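Local coordinates for protein leucine aminopeptidase A1, chloroplastic (Solanum lycopersicum, PDB 5D8N) that removes N-terminal amino acids, leucine among the preferred ones, from peptides as a magnesium-dependent hexameric aminopeptidase, and takes part in wound signalling and insect defence, at residues T107-G112 against H122-A127; I379-T384 against G388-A393; E234-I239 against A331-A336; M418-P423 against W451-E456. The protein carries 1 engineered substitution. All blocks are in the same frame, centred on the assembly; numbering follows the deposited sequence. Where two conformers were deposited one is given.

Contact 1. Residues T107-G112 against H122-A127; sequences TLVGLG and HSLGQA
Val-109 turns its side chain from strand 104-112 onto helix 119-134, where Leu-124 and Ala-127 receive it. The strand and helix segments run roughly antiparallel, at 156°, with their axes 9.1 Å apart at the closest point. The contact is carried by apolar side chains. Leu-124 CD1 lies over the whole branch point of the valine, 3.7 Å from Val-109 CB and within 4.0 Å of Val-109 CG2. The methyl of Ala-127, one turn further along the helix, sits 3.7 Å from Val-109 CG1. Because Leu-124 CG stands opposite its own backbone N (chi1 173°), the isobutyl group swings toward the strand although its CB does not point there. Leu-111 adds a looser touch, with its CD2 4.2 Å from Leu-124 CB. An alanine in place of Val-109 removes both gamma methyls, which would probably leave the Ala-127 methyl without its partner and Leu-124 CD1 less firmly held.

Backbone polar groups bond within the helix and between neighbouring strands. Ala-127 N donates to Ser-123 O, 2.8 Å away, in the helix, while the backbone of Val-109 bonds to Ile-49 and Ala-51 of the neighbouring strand 46-52. The whole forms the first half of a beta-alpha-beta crossover in the macro-like N-terminal domain: helix 119-134 leads on to the parallel strand 139-144, and Leu-124 also packs on Val-142 and Leu-144. With only carbon meeting carbon across the contact, the helix is held here by shape and by exclusion of water.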
loop_
_atom_site.group_PDB
_atom_site.type_symbol
_atom_site.label_atom_id
_atom_site.label_comp_id
_atom_site.label_asym_id
_atom_site.label_seq_id
_atom_site.Cartn_x
_atom_site.Cartn_y
_atom_site.Cartn_z
ATOM N N THR A 107 33.923 -20.219 -33.446
ATOM C CA THR A 107 32.532 -20.080 -33.021
ATOM C C THR A 107 31.646 -19.632 -34.178
ATOM O O THR A 107 31.960 -18.663 -34.874
ATOM C CB THR A 107 32.360 -19.138 -31.812
ATOM O OG1 THR A 107 30.991 -19.143 -31.371
ATOM C CG2 THR A 107 32.803 -17.722 -32.149
ATOM N N LEU A 108 30.567 -20.380 -34.401
ATOM C CA LEU A 108 29.530 -19.969 -35.344
ATOM C C LEU A 108 28.456 -19.219 -34.586
ATOM O O LEU A 108 28.036 -19.642 -33.519
ATOM C CB LEU A 108 28.894 -21.189 -36.002
ATOM C CG LEU A 108 29.863 -22.190 -36.648
ATOM C CD1 LEU A 108 29.020 -23.256 -37.322
ATOM C CD2 LEU A 108 30.769 -21.503 -37.663
ATOM N N VAL A 109 28.038 -18.082 -35.121
ATOM C CA VAL A 109 27.063 -17.220 -34.468
ATOM C C VAL A 109 25.875 -17.034 -35.385
ATOM O O VAL A 109 26.034 -16.616 -36.538
ATOM C CB VAL A 109 27.671 -15.833 -34.190
ATOM C CG1 VAL A 109 26.639 -14.928 -33.550
ATOM C CG2 VAL A 109 28.884 -15.973 -33.280
ATOM N N GLY A 110 24.686 -17.324 -34.869
ATOM C CA GLY A 110 23.474 -17.285 -35.679
ATOM C C GLY A 110 23.035 -15.865 -35.928
ATOM O O GLY A 110 22.983 -15.073 -35.005
ATOM N N LEU A 111 22.766 -15.523 -37.186
ATOM C CA LEU A 111 22.242 -14.201 -37.521
ATOM C C LEU A 111 20.728 -14.194 -37.780
ATOM O O LEU A 111 20.152 -13.153 -38.097
ATOM C CB LEU A 111 22.983 -13.666 -38.738
ATOM C CG LEU A 111 24.495 -13.516 -38.555
ATOM C CD1 LEU A 111 25.186 -13.084 -39.843
ATOM C CD2 LEU A 111 24.796 -12.519 -37.447
ATOM N N GLY A 112 20.117 -15.376 -37.792
ATOM C CA GLY A 112 18.702 -15.516 -38.088
ATOM C C GLY A 112 18.410 -15.369 -39.569
ATOM O O GLY A 112 19.263 -15.651 -40.407
ATOM N N HIS A 122 26.353 -5.601 -35.005
ATOM C CA HIS A 122 26.632 -5.323 -33.599
ATOM C C HIS A 122 26.544 -6.582 -32.742
ATOM O O HIS A 122 27.448 -6.857 -31.950
ATOM C CB HIS A 122 25.655 -4.317 -33.019
ATOM C CG HIS A 122 25.808 -2.951 -33.596
ATOM N ND1 HIS A 122 24.819 -2.000 -33.518
ATOM C CD2 HIS A 122 26.863 -2.352 -34.184
ATOM C CE1 HIS A 122 25.268 -0.855 -34.002
ATOM N NE2 HIS A 122 26.497 -1.053 -34.442
ATOM N N SER A 123 25.466 -7.344 -32.893
ATOM C CA SER A 123 25.307 -8.577 -32.117
ATOM C C SER A 123 26.428 -9.568 -32.411
ATOM O O SER A 123 26.861 -10.298 -31.523
ATOM C CB SER A 123 23.941 -9.229 -32.399
ATOM O OG SER A 123 22.939 -8.395 -31.851
ATOM N N LEU A 124 26.726 -9.729 -33.699
ATOM C CA LEU A 124 27.786 -10.632 -34.113
ATOM C C LEU A 124 29.056 -10.251 -33.373
ATOM O O LEU A 124 29.708 -11.098 -32.776
ATOM C CB LEU A 124 28.005 -10.586 -35.624
ATOM C CG LEU A 124 29.207 -11.369 -36.145
ATOM C CD1 LEU A 124 29.108 -12.840 -35.772
ATOM C CD2 LEU A 124 29.311 -11.250 -37.651
ATOM N N GLY A 125 29.410 -8.978 -33.392
ATOM C CA GLY A 125 30.591 -8.524 -32.678
ATOM C C GLY A 125 30.517 -8.827 -31.185
ATOM O O GLY A 125 31.551 -9.178 -30.588
ATOM N N GLN A 126 29.380 -8.496 -30.556
ATOM C CA GLN A 126 29.177 -8.782 -29.148
ATOM C C GLN A 126 29.398 -10.270 -28.884
ATOM O O GLN A 126 29.994 -10.637 -27.876
ATOM C CB GLN A 126 27.764 -8.383 -28.683
ATOM C CG GLN A 126 27.500 -6.882 -28.675
ATOM C CD GLN A 126 26.021 -6.488 -28.598
ATOM O OE1 GLN A 126 25.135 -7.287 -28.269
ATOM N NE2 GLN A 126 25.746 -5.242 -28.965
ATOM N N ALA A 127 28.868 -11.135 -29.747
ATOM C CA ALA A 127 28.997 -12.584 -29.520
ATOM C C ALA A 127 30.466 -12.988 -29.639
ATOM O O ALA A 127 30.923 -13.881 -28.937
ATOM C CB ALA A 127 28.139 -13.373 -30.502
#

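Contact 2. Residues I379-T384 against G388-A393; sequences IEVNNT and GRLTLA
Leu-390 reaches from the first turn of helix 388-401 to Val-381 and Ile-379, bridging a strand-loop-helix unit of the catalytic domain whose intervening loop carries the magnesium ligands Asp-385 and Glu-387. Two conformers were deposited for this leucine, and the account holds for one of them. Its CB leaves the helix toward the 379-384 segment, and CG lies opposite the carbonyl carbon (chi1 -85°), which carries the fork outward. At the fork the two methyls part. CD2 takes the closer contact, 3.7 Å from Val-381 CG2, the two side chains meeting at a slant. CD1 turns to Ile-379, on strand 378-380, and comes within 4.4 Å of its CG2, a looser touch. Ala-264 and Val-268 of helix 263-269 also pack on Leu-390. Val-381 is presented by an inverse gamma turn, closed by a weak bond from Asn-382 N to Glu-380 O. Beside Leu-390, the side chain of Arg-389, predicted to act in catalysis, packs on Phe-486 and Leu-487, with NH1 weakly bonded to Asn-472 O. At the helix start Gly-388 O accepts twice, from Leu-392 N and from Thr-391 OG1, the latter 2.7 Å away in the carbonyl plane and on a lone pair.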
loop_
_atom_site.group_PDB
_atom_site.type_symbol
_atom_site.label_atom_id
_atom_site.label_comp_id
_atom_site.label_asym_id
_atom_site.label_seq_id
_atom_site.Cartn_x
_atom_site.Cartn_y
_atom_site.Cartn_z
ATOM N N ILE A 379 6.776 28.057 -11.379
ATOM C CA ILE A 379 6.434 26.637 -11.286
ATOM C C ILE A 379 6.153 26.252 -9.865
ATOM O O ILE A 379 6.974 26.479 -8.978
ATOM C CB ILE A 379 7.602 25.755 -11.780
ATOM C CG1 ILE A 379 7.989 26.155 -13.202
ATOM C CG2 ILE A 379 7.245 24.279 -11.733
ATOM C CD1 ILE A 379 9.463 25.930 -13.466
ATOM N N GLU A 380 4.937 25.781 -9.636
ATOM C CA GLU A 380 4.583 25.227 -8.341
ATOM C C GLU A 380 5.017 23.774 -8.258
ATOM O O GLU A 380 4.628 22.940 -9.072
ATOM C CB GLU A 380 3.081 25.310 -8.079
ATOM C CG GLU A 380 2.671 24.668 -6.757
ATOM C CD GLU A 380 1.173 24.724 -6.505
ATOM O OE1 GLU A 380 0.361 24.826 -7.474
ATOM O OE2 GLU A 380 0.861 24.757 -5.293
ATOM N N VAL A 381 5.886 23.483 -7.307
ATOM C CA VAL A 381 6.512 22.171 -7.286
ATOM C C VAL A 381 5.617 21.257 -6.469
ATOM O O VAL A 381 5.805 21.112 -5.277
ATOM C CB VAL A 381 7.956 22.249 -6.750
ATOM C CG1 VAL A 381 8.575 20.863 -6.702
ATOM C CG2 VAL A 381 8.792 23.153 -7.632
ATOM N N ASN A 382 4.644 20.628 -7.109
ATOM C CA ASN A 382 3.722 19.761 -6.389
ATOM C C ASN A 382 4.318 18.382 -6.114
ATOM O O ASN A 382 3.772 17.639 -5.294
ATOM C CB ASN A 382 2.390 19.605 -7.126
ATOM C CG ASN A 382 2.558 18.935 -8.479
ATOM O OD1 ASN A 382 3.410 19.329 -9.266
ATOM N ND2 ASN A 382 1.640 18.051 -8.824
ATOM N N ASN A 383 5.424 18.042 -6.774
ATOM C CA ASN A 383 6.023 16.725 -6.573
ATOM C C ASN A 383 7.544 16.807 -6.639
ATOM O O ASN A 383 8.105 17.041 -7.715
ATOM C CB ASN A 383 5.507 15.775 -7.650
ATOM C CG ASN A 383 6.011 14.356 -7.494
ATOM O OD1 ASN A 383 6.369 13.906 -6.415
ATOM N ND2 ASN A 383 6.031 13.637 -8.599
ATOM N N THR A 384 8.197 16.565 -5.506
ATOM C CA THR A 384 9.651 16.629 -5.410
ATOM C C THR A 384 10.402 15.423 -5.984
ATOM O O THR A 384 11.624 15.460 -6.120
ATOM C CB THR A 384 10.119 16.843 -3.957
ATOM O OG1 THR A 384 9.562 15.822 -3.127
ATOM C CG2 THR A 384 9.689 18.239 -3.465
ATOM N N GLY A 388 13.977 16.859 -11.810
ATOM C CA GLY A 388 14.875 16.873 -12.954
ATOM C C GLY A 388 14.433 17.847 -14.049
ATOM O O GLY A 388 15.256 18.572 -14.609
ATOM N N ARG A 389 13.128 17.883 -14.322
ATOM C CA ARG A 389 12.596 18.740 -15.356
ATOM C C ARG A 389 12.785 20.195 -15.021
ATOM O O ARG A 389 12.904 20.997 -15.940
ATOM C CB ARG A 389 11.129 18.451 -15.636
ATOM C CG ARG A 389 10.226 18.649 -14.427
ATOM C CD ARG A 389 8.841 18.095 -14.706
ATOM N NE ARG A 389 8.875 16.642 -14.761
ATOM C CZ ARG A 389 7.831 15.870 -15.064
ATOM N NH1 ARG A 389 6.673 16.394 -15.432
ATOM N NH2 ARG A 389 7.990 14.568 -15.125
ATOM N N LEU A 390 12.886 20.535 -13.737
ATOM C CA LEU A 390 13.157 21.917 -13.361
ATOM C C LEU A 390 14.545 22.338 -13.841
ATOM O O LEU A 390 14.743 23.474 -14.266
ATOM C CB LEU A 390 13.038 22.167 -11.853
ATOM C CG LEU A 390 11.672 22.482 -11.231
ATOM C CD1 LEU A 390 10.616 21.499 -11.705
ATOM C CD2 LEU A 390 11.761 22.445 -9.709
ATOM N N THR A 391 15.527 21.469 -13.642
ATOM C CA THR A 391 16.876 21.783 -14.074
ATOM C C THR A 391 16.917 21.914 -15.586
ATOM O O THR A 391 17.620 22.764 -16.143
ATOM C CB THR A 391 17.915 20.761 -13.588
ATOM O OG1 THR A 391 17.731 19.489 -14.225
ATOM C CG2 THR A 391 17.812 20.600 -12.091
ATOM N N LEU A 392 16.170 21.050 -16.259
ATOM C CA LEU A 392 16.110 21.128 -17.722
ATOM C C LEU A 392 15.470 22.403 -18.229
ATOM O O LEU A 392 15.829 22.898 -19.293
ATOM C CB LEU A 392 15.364 19.938 -18.305
ATOM C CG LEU A 392 16.120 18.606 -18.272
ATOM C CD1 LEU A 392 15.154 17.487 -18.600
ATOM C CD2 LEU A 392 17.269 18.631 -19.275
ATOM N N ALA A 393 14.507 22.932 -17.487
ATOM C CA ALA A 393 13.893 24.190 -17.873
ATOM C C ALA A 393 14.925 25.305 -18.111
ATOM O O ALA A 393 14.980 25.925 -19.170
ATOM C CB ALA A 393 12.892 24.599 -16.816
#

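Contact 3. Residues E234-I239 against A331-A336; sequences EEAKKI and AVLGAA
Ile-239 makes the closest approach between segments 234-239 and 331-336, pressing its CD1 to 3.6 Å from Leu-333 O, a carbon-to-carbonyl contact on the helix backbone itself. The same methyl lies 4.3 Å from Leu-333 CB. Ile-239 divides its branches between two partners: with CG1 opposite the carbonyl carbon (chi1 -70°), CD1 is sent to Leu-333, while CG2 meets Ala-336 CB at 4.3 Å. One turn earlier, the Ala-236 methyl receives Leu-333 CD2, also at 4.3 Å. The segments of helices 229-242 and 327-342 run nearly parallel, at 16°, with axes 10.5 Å apart. Both lie against the same face of the mixed eight-stranded sheet of the catalytic domain, since Ala-236 packs on Ile-280 while Leu-333 and Ala-336 pack on Leu-282, two residues on along one strand. Helix 197-221 adds Leu-215 against Ile-239 and Leu-219 against Leu-333. Away from this buried core the packing gives way to charge. Glu-235 starts toward the other helix, but its chain bends off. On the far side Glu-234 and Lys-237 pair along their own helix in a salt bridge, with Lys-237 NZ 2.9 Å from Glu-234 OE2 and 35° out of the carboxylate plane.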
loop_
_atom_site.group_PDB
_atom_site.type_symbol
_atom_site.label_atom_id
_atom_site.label_comp_id
_atom_site.label_asym_id
_atom_site.label_seq_id
_atom_site.Cartn_x
_atom_site.Cartn_y
_atom_site.Cartn_z
ATOM N N GLU A 234 34.615 18.299 -14.224
ATOM C CA GLU A 234 35.999 17.948 -14.558
ATOM C C GLU A 234 36.091 17.018 -15.759
ATOM O O GLU A 234 36.983 17.169 -16.591
ATOM C CB GLU A 234 36.741 17.291 -13.388
ATOM C CG GLU A 234 37.079 18.245 -12.257
ATOM C CD GLU A 234 37.985 19.409 -12.652
ATOM O OE1 GLU A 234 38.852 19.228 -13.548
ATOM O OE2 GLU A 234 37.763 20.508 -12.078
ATOM N N GLU A 235 35.161 16.078 -15.874
ATOM C CA GLU A 235 35.114 15.238 -17.052
ATOM C C GLU A 235 34.895 16.099 -18.301
ATOM O O GLU A 235 35.442 15.826 -19.371
ATOM C CB GLU A 235 34.042 14.142 -16.948
ATOM C CG GLU A 235 34.290 13.118 -15.843
ATOM C CD GLU A 235 35.414 12.125 -16.114
ATOM O OE1 GLU A 235 35.824 11.901 -17.277
ATOM O OE2 GLU A 235 35.909 11.565 -15.120
ATOM N N ALA A 236 34.000 17.065 -18.207
ATOM C CA ALA A 236 33.779 17.960 -19.345
ATOM C C ALA A 236 35.051 18.721 -19.713
ATOM O O ALA A 236 35.385 18.869 -20.889
ATOM C CB ALA A 236 32.642 18.930 -19.057
ATOM N N LYS A 237 35.749 19.218 -18.704
ATOM C CA LYS A 237 37.002 19.933 -18.937
ATOM C C LYS A 237 38.078 19.064 -19.570
ATOM O O LYS A 237 38.871 19.544 -20.391
ATOM C CB LYS A 237 37.518 20.518 -17.617
ATOM C CG LYS A 237 36.724 21.737 -17.199
ATOM C CD LYS A 237 37.447 22.499 -16.100
ATOM C CE LYS A 237 37.010 22.114 -14.712
ATOM N NZ LYS A 237 37.820 22.864 -13.712
ATOM N N LYS A 238 38.070 17.782 -19.223
ATOM C CA LYS A 238 39.039 16.831 -19.741
ATOM C C LYS A 238 38.800 16.628 -21.232
ATOM O O LYS A 238 39.743 16.525 -22.020
ATOM C CB LYS A 238 38.905 15.499 -18.998
ATOM C CG LYS A 238 39.813 14.378 -19.472
ATOM C CD LYS A 238 39.542 13.086 -18.702
ATOM C CE LYS A 238 40.108 11.859 -19.403
ATOM N NZ LYS A 238 39.997 10.685 -18.490
ATOM N N ILE A 239 37.534 16.562 -21.624
ATOM C CA ILE A 239 37.210 16.430 -23.038
ATOM C C ILE A 239 37.727 17.669 -23.758
ATOM O O ILE A 239 38.338 17.562 -24.802
ATOM C CB ILE A 239 35.699 16.274 -23.267
ATOM C CG1 ILE A 239 35.234 14.895 -22.753
ATOM C CG2 ILE A 239 35.367 16.431 -24.743
ATOM C CD1 ILE A 239 33.738 14.795 -22.597
ATOM N N ALA A 331 25.083 10.630 -22.168
ATOM C CA ALA A 331 24.992 10.487 -23.612
ATOM C C ALA A 331 25.494 11.758 -24.283
ATOM O O ALA A 331 26.198 11.716 -25.297
ATOM C CB ALA A 331 23.565 10.187 -24.040
ATOM N N VAL A 332 25.182 12.891 -23.673
ATOM C CA VAL A 332 25.656 14.160 -24.215
ATOM C C VAL A 332 27.181 14.283 -24.170
ATOM O O VAL A 332 27.823 14.675 -25.147
ATOM C CB VAL A 332 24.948 15.330 -23.524
ATOM C CG1 VAL A 332 25.592 16.661 -23.828
ATOM C CG2 VAL A 332 23.476 15.354 -23.958
ATOM N N LEU A 333 27.777 13.976 -23.026
ATOM C CA LEU A 333 29.244 14.062 -22.919
ATOM C C LEU A 333 29.948 13.008 -23.766
ATOM O O LEU A 333 30.971 13.273 -24.386
ATOM C CB LEU A 333 29.666 13.950 -21.463
ATOM C CG LEU A 333 29.195 15.142 -20.619
ATOM C CD1 LEU A 333 29.598 14.928 -19.180
ATOM C CD2 LEU A 333 29.764 16.473 -21.068
ATOM N N GLY A 334 29.336 11.830 -23.856
ATOM C CA GLY A 334 29.803 10.795 -24.773
ATOM C C GLY A 334 29.805 11.239 -26.221
ATOM O O GLY A 334 30.770 11.033 -26.953
ATOM N N ALA A 335 28.773 11.971 -26.601
ATOM C CA ALA A 335 28.721 12.506 -27.947
ATOM C C ALA A 335 29.858 13.502 -28.179
ATOM O O ALA A 335 30.427 13.548 -29.270
ATOM C CB ALA A 335 27.366 13.150 -28.219
ATOM N N ALA A 336 30.157 14.324 -27.177
ATOM C CA ALA A 336 31.217 15.312 -27.302
ATOM C C ALA A 336 32.558 14.636 -27.511
ATOM O O ALA A 336 33.359 15.081 -28.318
ATOM C CB ALA A 336 31.290 16.201 -26.075
#

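Contact 4. Residues M418-P423 against W451-E456; sequences MVALGP and WRMPME
Leu-421 and Trp-451 bring their CA atoms to 8.2 Å where the end of helix 416-421 faces strand 450-452, and Gly-422 then takes the chain out of the helix with a positive phi of 81°. The amide of Gly-422 still bonds back to Met-418 O. Leu-421 has the largest share of the contact, and its CD1 touches two partners. This methyl lies 4.2 Å from Met-453 CG and equally 4.2 Å from Trp-451 CB, the aliphatic root of the tryptophan. CD2 approaches the indole itself at a slant. The leucine and Met-453 lie alongside one another but point opposite ways. The methionine is folded: with CG opposite the carbonyl carbon and bends at chi2 (-75°) and chi3 (-74°), its chain curls back and sets CE 4.3 Å from Ala-420 CB. Strand 450-452 is the outermost strand, within this chain, of the mixed eight-stranded sheet of the catalytic domain, and Trp-451 and Met-453 bond through their backbones to strand 426-429. Beside it comes a neighbouring subunit of the hexamer. Ala-420 and Met-453 each pack on their own counterpart there, and Trp-451 NE1 donates to Arg-452 O of that subunit while Arg-452 O accepts from its Trp-451 NE1, a reciprocal pairing consistent with a local twofold axis. Met-453 is therefore shared, its bent chain lying against helix 416-421 of its own chain and against the same residue of the neighbouring subunit. Leu-421 O, at the helix end, is hydrogen-bonded to Tyr-459 OH of that same neighbour.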
loop_
_atom_site.group_PDB
_atom_site.type_symbol
_atom_site.label_atom_id
_atom_site.label_comp_id
_atom_site.label_asym_id
_atom_site.label_seq_id
_atom_site.Cartn_x
_atom_site.Cartn_y
_atom_site.Cartn_z
ATOM N N MET A 418 8.515 4.123 -19.534
ATOM C CA MET A 418 8.814 2.693 -19.462
ATOM C C MET A 418 7.551 1.837 -19.383
ATOM O O MET A 418 7.498 0.776 -19.979
ATOM C CB MET A 418 9.742 2.345 -18.294
ATOM C CG MET A 418 11.112 3.012 -18.409
ATOM S SD MET A 418 12.165 2.735 -16.966
ATOM C CE MET A 418 12.454 0.972 -17.096
ATOM N N VAL A 419 6.496 2.316 -18.742
ATOM C CA VAL A 419 5.200 1.631 -18.832
ATOM C C VAL A 419 4.763 1.555 -20.280
ATOM O O VAL A 419 4.431 0.485 -20.773
ATOM C CB VAL A 419 4.112 2.325 -18.016
ATOM C CG1 VAL A 419 2.755 1.679 -18.296
ATOM C CG2 VAL A 419 4.442 2.219 -16.531
ATOM N N ALA A 420 4.941 2.660 -20.992
ATOM C CA ALA A 420 4.500 2.791 -22.376
ATOM C C ALA A 420 5.306 1.944 -23.359
ATOM O O ALA A 420 4.740 1.337 -24.279
ATOM C CB ALA A 420 4.586 4.251 -22.780
ATOM N N LEU A 421 6.634 2.056 -23.268
ATOM C CA LEU A 421 7.491 1.566 -24.333
ATOM C C LEU A 421 8.453 0.495 -23.866
ATOM O O LEU A 421 9.235 -0.006 -24.654
ATOM C CB LEU A 421 8.272 2.708 -24.973
ATOM C CG LEU A 421 7.465 3.740 -25.746
ATOM C CD1 LEU A 421 8.336 4.913 -26.222
ATOM C CD2 LEU A 421 6.835 3.085 -26.945
ATOM N N GLY A 422 8.367 0.138 -22.592
ATOM C CA GLY A 422 9.185 -0.916 -22.056
ATOM C C GLY A 422 10.586 -0.451 -21.722
ATOM O O GLY A 422 10.905 0.718 -21.832
ATOM N N PRO A 423 11.456 -1.390 -21.363
ATOM C CA PRO A 423 12.818 -1.055 -20.944
ATOM C C PRO A 423 13.783 -0.634 -22.055
ATOM O O PRO A 423 14.839 -0.065 -21.759
ATOM C CB PRO A 423 13.316 -2.343 -20.285
ATOM C CG PRO A 423 12.471 -3.446 -20.858
ATOM C CD PRO A 423 11.120 -2.802 -21.117
ATOM N N TRP A 451 10.943 5.743 -30.377
ATOM C CA TRP A 451 9.614 5.817 -30.968
ATOM C C TRP A 451 9.020 7.175 -30.625
ATOM O O TRP A 451 8.991 7.582 -29.461
ATOM C CB TRP A 451 8.733 4.705 -30.406
ATOM C CG TRP A 451 7.408 4.511 -31.103
ATOM C CD1 TRP A 451 6.203 5.035 -30.743
ATOM C CD2 TRP A 451 7.176 3.770 -32.307
ATOM N NE1 TRP A 451 5.211 4.604 -31.605
ATOM C CE2 TRP A 451 5.786 3.802 -32.561
ATOM C CE3 TRP A 451 8.020 3.121 -33.221
ATOM C CZ2 TRP A 451 5.226 3.244 -33.708
ATOM C CZ3 TRP A 451 7.447 2.453 -34.311
ATOM C CH2 TRP A 451 6.049 2.529 -34.547
ATOM N N ARG A 452 8.515 7.868 -31.642
ATOM C CA ARG A 452 7.862 9.132 -31.398
ATOM C C ARG A 452 6.541 8.934 -30.659
ATOM O O ARG A 452 5.770 8.005 -30.942
ATOM C CB ARG A 452 7.626 9.877 -32.697
ATOM C CG ARG A 452 7.244 11.328 -32.461
ATOM C CD ARG A 452 6.779 12.006 -33.739
ATOM N NE ARG A 452 6.537 13.431 -33.562
ATOM C CZ ARG A 452 6.146 14.258 -34.535
ATOM N NH1 ARG A 452 6.062 13.833 -35.775
ATOM N NH2 ARG A 452 6.000 15.559 -34.293
ATOM N N MET A 453 6.301 9.815 -29.698
ATOM C CA MET A 453 5.053 9.831 -28.950
ATOM C C MET A 453 4.430 11.211 -29.075
ATOM O O MET A 453 5.120 12.200 -29.333
ATOM C CB MET A 453 5.348 9.551 -27.466
ATOM C CG MET A 453 5.927 8.171 -27.235
ATOM S SD MET A 453 4.649 6.901 -27.383
ATOM C CE MET A 453 3.770 7.135 -25.862
ATOM N N PRO A 454 3.106 11.290 -28.945
ATOM C CA PRO A 454 2.443 12.534 -29.325
ATOM C C PRO A 454 2.526 13.582 -28.219
ATOM O O PRO A 454 2.302 13.274 -27.053
ATOM C CB PRO A 454 0.990 12.087 -29.507
ATOM C CG PRO A 454 0.830 10.959 -28.524
ATOM C CD PRO A 454 2.159 10.241 -28.536
ATOM N N MET A 455 2.715 14.837 -28.590
ATOM C CA MET A 455 2.548 15.928 -27.657
ATOM C C MET A 455 1.115 16.439 -27.628
ATOM O O MET A 455 0.785 17.448 -28.254
ATOM C CB MET A 455 3.546 17.031 -27.994
ATOM C CG MET A 455 4.952 16.529 -27.670
ATOM S SD MET A 455 6.215 17.794 -27.753
ATOM C CE MET A 455 5.763 18.771 -26.330
ATOM N N GLU A 456 0.235 15.621 -27.057
ATOM C CA GLU A 456 -1.198 15.882 -27.069
ATOM C C GLU A 456 -1.556 17.135 -26.264
ATOM O O GLU A 456 -1.465 17.114 -25.033
ATOM C CB GLU A 456 -1.934 14.668 -26.513
ATOM C CG GLU A 456 -3.417 14.860 -26.287
ATOM C CD GLU A 456 -4.165 15.385 -27.507
ATOM O OE1 GLU A 456 -3.909 14.907 -28.630
ATOM O OE2 GLU A 456 -4.984 16.323 -27.360
#

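Contact 1 stands apart in the N-terminal domain, its centre about 31 Å from that of contact 3 and 44 Å from that of contact 2. The other three share the catalytic domain. Contact 2 lies nearest the chemistry: it holds Arg-389 and flanks the loop of Asp-385 and Glu-387, the latter's side chain about 5 Å from that of Val-381. Contact 3 comes within about 8 Å of contact 2 at the nearest atoms, and its Leu-333 side chain is about 11 Å from that of the magnesium ligand Lys-300. Contact 4, about 11 Å from contact 2 at the nearest atoms, lies away from the annotated sites and borders another subunit.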